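Long-range contact in alpha-fucosidase (Bifidobacterium bifidum, PDB 2EAC), which probably releases alpha-1,2-linked L-fucose from glycans by hydrolysis, this chain being the fucosidase portion of a longer, probably membrane-bound protein: residues H420-L425 against A483-T488. Numbering follows the deposited sequence.
Sequences HMNVNL and AHTENT. With DFU ((2S,3R,4S,5R)-2-methylpiperidine-3,4,5-triol), chain E.
Thr485 O is gripped from two segments: it accepts the backbone N-H of Met421 (N to O 2.9 Å, 158° at the hydrogen) and, weakly, Asn487 ND2 at 3.4 Å. The Met421 donor is tilted 21° from the carbonyl plane. The CA-H of His420 adds a longer approach, CA to Thr485 O 3.5 Å. The Met421 bond extends a short two-stranded antiparallel ribbon (419-420 with 486-487), in which His420 and Glu486 form a non-hydrogen-bonded pair, with CA atoms 5.1 Å apart. The ribbon lies in the glycoside hydrolase family 95 catalytic domain, an (α/α)6 barrel, and borders the pocket that holds the iminosugar DFU.

His420 carries the contact into that pocket. DFU C6, the methyl carbon, stands 3.9 Å above the imidazole plane, over its centre, while Thr485 CG2 and Glu486 CG approach the ring obliquely. With an alanine at His420, the DFU methyl would probably lose the flat surface beneath it, and a gap is likely to open beside Thr485 CG2. Further along, Asn424 ND2 donates to DFU O4 (2.9 Å) and is also hydrogen-bonded to Asp767, while the Glu486 carboxylate is held by Gln133 and His410.

Thr485 also packs on Asn422. Its CG2, set anti to the backbone N, lies 3.5 Å from Asn422 OD1, whereas the Thr485 hydroxyl and the Asn422 amide nitrogen find partners outside this pair, in Trp501 O and Glu567 respectively.

On the flank remote from DFU, Met421 packs against Leu451 of helix 442-463 and Ala507 of helix 507-522. Its CG sits beside the backbone N (chi1 -58°), and bends further out carry CE past Asn487 to the methyl of Ala483, leaving CE 3.7 Å from Asn487 ND2.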
ATOM      1  N   HIS A 420       1.669  -2.949   8.294  1.00  9.91           N
ATOM      2  CA  HIS A 420       2.689  -3.965   8.351  1.00 10.99           C
ATOM      3  C   HIS A 420       3.845  -3.517   7.462  1.00 10.99           C
ATOM      4  O   HIS A 420       3.707  -3.468   6.227  1.00 11.29           O
ATOM      5  CB  HIS A 420       2.080  -5.276   7.844  1.00 10.83           C
ATOM      6  CG  HIS A 420       2.211  -6.414   8.801  1.00 12.03           C
ATOM      7  ND1 HIS A 420       3.225  -7.349   8.709  1.00 15.17           N
ATOM      8  CD2 HIS A 420       1.448  -6.778   9.864  1.00  7.46           C
ATOM      9  CE1 HIS A 420       3.081  -8.239   9.679  1.00 11.54           C
ATOM     10  NE2 HIS A 420       2.014  -7.917  10.389  1.00 12.30           N
ATOM     11  N   MET A 421       4.969  -3.177   8.085  1.00 10.79           N
ATOM     12  CA  MET A 421       5.976  -2.367   7.420  1.00 11.01           C
ATOM     13  C   MET A 421       7.211  -3.178   7.049  1.00 10.84           C
ATOM     14  O   MET A 421       8.303  -2.608   6.906  1.00 10.93           O
ATOM     15  CB  MET A 421       6.388  -1.160   8.285  1.00 11.13           C
ATOM     16  CG  MET A 421       5.298  -0.201   8.688  1.00 10.89           C
ATOM     17  SD  MET A 421       5.906   1.533   8.762  1.00 11.98           S
ATOM     18  CE  MET A 421       7.290   1.489   9.912  1.00 10.31           C
ATOM     19  N   ASN A 422       7.066  -4.497   6.894  1.00 10.73           N
ATOM     20  CA  ASN A 422       8.180  -5.279   6.352  1.00 11.32           C
ATOM     21  C   ASN A 422       7.934  -5.759   4.926  1.00 10.87           C
ATOM     22  O   ASN A 422       8.568  -6.739   4.491  1.00 11.60           O
ATOM     23  CB  ASN A 422       8.661  -6.427   7.281  1.00 11.48           C
ATOM     24  CG  ASN A 422       7.684  -7.594   7.346  1.00 13.26           C
ATOM     25  OD1 ASN A 422       6.503  -7.442   7.019  1.00 15.71           O
ATOM     26  ND2 ASN A 422       8.174  -8.768   7.786  1.00 12.52           N
ATOM     27  N   VAL A 423       6.978  -5.104   4.251  1.00 10.32           N
ATOM     28  CA  VAL A 423       6.708  -5.193   2.783  1.00  9.75           C
ATOM     29  C   VAL A 423       5.289  -4.696   2.460  1.00 10.14           C
ATOM     30  O   VAL A 423       5.059  -4.145   1.385  1.00  9.19           O
ATOM     31  CB  VAL A 423       6.888  -6.622   2.129  1.00 10.91           C
ATOM     32  CG1 VAL A 423       5.926  -7.674   2.735  1.00  9.15           C
ATOM     33  CG2 VAL A 423       6.730  -6.560   0.555  1.00  9.25           C
ATOM     34  N   ASN A 424       4.330  -4.918   3.366  1.00  8.95           N
ATOM     35  CA  ASN A 424       2.950  -4.790   2.944  1.00  8.93           C
ATOM     36  C   ASN A 424       2.483  -3.348   2.784  1.00  8.43           C
ATOM     37  O   ASN A 424       1.809  -3.020   1.777  1.00  9.27           O
ATOM     38  CB  ASN A 424       1.993  -5.574   3.858  1.00  8.93           C
ATOM     39  CG  ASN A 424       2.500  -6.958   4.157  1.00 10.09           C
ATOM     40  OD1 ASN A 424       3.329  -7.134   5.032  1.00  7.34           O
ATOM     41  ND2 ASN A 424       2.027  -7.935   3.409  1.00 11.56           N
ATOM     42  N   LEU A 425       2.778  -2.522   3.783  1.00  7.54           N
ATOM     43  CA  LEU A 425       2.422  -1.091   3.745  1.00  7.14           C
ATOM     44  C   LEU A 425       3.173  -0.412   2.621  1.00  7.55           C
ATOM     45  O   LEU A 425       2.640   0.479   1.982  1.00  9.25           O
ATOM     46  CB  LEU A 425       2.741  -0.377   5.070  1.00  7.26           C
ATOM     47  CG  LEU A 425       2.251   1.089   5.232  1.00  7.89           C
ATOM     48  CD1 LEU A 425       0.683   1.220   5.013  1.00  4.87           C
ATOM     49  CD2 LEU A 425       2.656   1.643   6.597  1.00  4.97           C
ATOM     50  N   ALA A 483      11.022   2.154  14.542  1.00 10.38           N
ATOM     51  CA  ALA A 483       9.788   1.413  14.550  1.00 10.42           C
ATOM     52  C   ALA A 483      10.112   0.117  13.870  1.00 10.68           C
ATOM     53  O   ALA A 483      11.132   0.023  13.209  1.00 11.34           O
ATOM     54  CB  ALA A 483       8.672   2.180  13.772  1.00 10.07           C
ATOM     55  N   HIS A 484       9.213  -0.862  13.998  1.00 11.18           N
ATOM     56  CA  HIS A 484       9.472  -2.190  13.482  1.00 10.79           C
ATOM     57  C   HIS A 484       8.353  -2.645  12.511  1.00 11.11           C
ATOM     58  O   HIS A 484       7.714  -1.819  11.831  1.00  9.65           O
ATOM     59  CB  HIS A 484       9.739  -3.146  14.668  1.00 11.12           C
ATOM     60  CG  HIS A 484      10.979  -2.796  15.449  1.00 11.69           C
ATOM     61  ND1 HIS A 484      11.009  -1.795  16.398  1.00 12.74           N
ATOM     62  CD2 HIS A 484      12.243  -3.272  15.376  1.00 10.84           C
ATOM     63  CE1 HIS A 484      12.232  -1.686  16.893  1.00 12.56           C
ATOM     64  NE2 HIS A 484      12.998  -2.574  16.291  1.00 13.90           N
ATOM     65  N   THR A 485       8.116  -3.950  12.433  1.00 10.27           N
ATOM     66  CA  THR A 485       7.159  -4.476  11.485  1.00  9.90           C
ATOM     67  C   THR A 485       5.702  -4.125  11.774  1.00  9.89           C
ATOM     68  O   THR A 485       5.041  -3.474  10.955  1.00  9.70           O
ATOM     69  CB  THR A 485       7.333  -6.008  11.369  1.00 10.10           C
ATOM     70  OG1 THR A 485       8.658  -6.251  10.913  1.00 11.42           O
ATOM     71  CG2 THR A 485       6.302  -6.605  10.376  1.00  8.80           C
ATOM     72  N   GLU A 486       5.199  -4.549  12.943  1.00  9.53           N
ATOM     73  CA  GLU A 486       3.811  -4.361  13.292  1.00  9.65           C
ATOM     74  C   GLU A 486       3.541  -2.986  13.910  1.00  9.64           C
ATOM     75  O   GLU A 486       4.033  -2.663  15.016  1.00  9.23           O
ATOM     76  CB  GLU A 486       3.329  -5.465  14.235  1.00  9.41           C
ATOM     77  CG  GLU A 486       3.479  -6.908  13.699  1.00 10.67           C
ATOM     78  CD  GLU A 486       2.751  -7.928  14.632  1.00 13.02           C
ATOM     79  OE1 GLU A 486       2.645  -7.652  15.840  1.00 13.71           O
ATOM     80  OE2 GLU A 486       2.301  -9.002  14.163  1.00 18.88           O
ATOM     81  N   ASN A 487       2.692  -2.223  13.217  1.00  8.09           N
ATOM     82  CA  ASN A 487       2.368  -0.863  13.602  1.00  8.71           C
ATOM     83  C   ASN A 487       0.848  -0.679  13.662  1.00  8.24           C
ATOM     84  O   ASN A 487       0.101  -1.487  13.116  1.00  8.47           O
ATOM     85  CB  ASN A 487       3.085   0.140  12.642  1.00  7.81           C
ATOM     86  CG  ASN A 487       4.537   0.364  13.031  1.00  8.98           C
ATOM     87  OD1 ASN A 487       4.827   1.176  13.903  1.00  9.15           O
ATOM     88  ND2 ASN A 487       5.443  -0.391  12.439  1.00  7.07           N
ATOM     89  N   THR A 488       0.386   0.364  14.348  1.00  8.99           N
ATOM     90  CA  THR A 488      -1.034   0.556  14.609  1.00  7.90           C
ATOM     91  C   THR A 488      -1.405   2.024  14.451  1.00  9.57           C
ATOM     92  O   THR A 488      -0.584   2.832  13.966  1.00  9.03           O
ATOM     93  CB  THR A 488      -1.379   0.123  16.053  1.00  9.00           C
ATOM     94  OG1 THR A 488      -0.765   1.030  16.979  1.00  7.07           O
ATOM     95  CG2 THR A 488      -0.933  -1.349  16.347  1.00  7.32           C
TER
HETATM   96  C1  DFU E1690       4.184 -10.947   7.129  1.00 18.85           C
HETATM   97  C2  DFU E1690       4.226 -11.794   5.858  1.00 17.82           C
HETATM   98  C3  DFU E1690       2.879 -12.491   5.626  1.00 15.56           C
HETATM   99  C4  DFU E1690       1.736 -11.474   5.582  1.00 15.60           C
HETATM  100  C5  DFU E1690       1.715 -10.629   6.870  1.00 16.11           C
HETATM  101  C6  DFU E1690       0.622  -9.560   6.825  1.00 15.07           C
HETATM  102  O4  DFU E1690       1.925 -10.583   4.459  1.00 11.94           O
HETATM  103  O3  DFU E1690       2.931 -13.228   4.399  1.00 16.72           O
HETATM  104  O2  DFU E1690       5.328 -12.723   5.917  1.00 20.88           O
HETATM  105  N5  DFU E1690       3.030 -10.052   7.065  1.00 19.24           N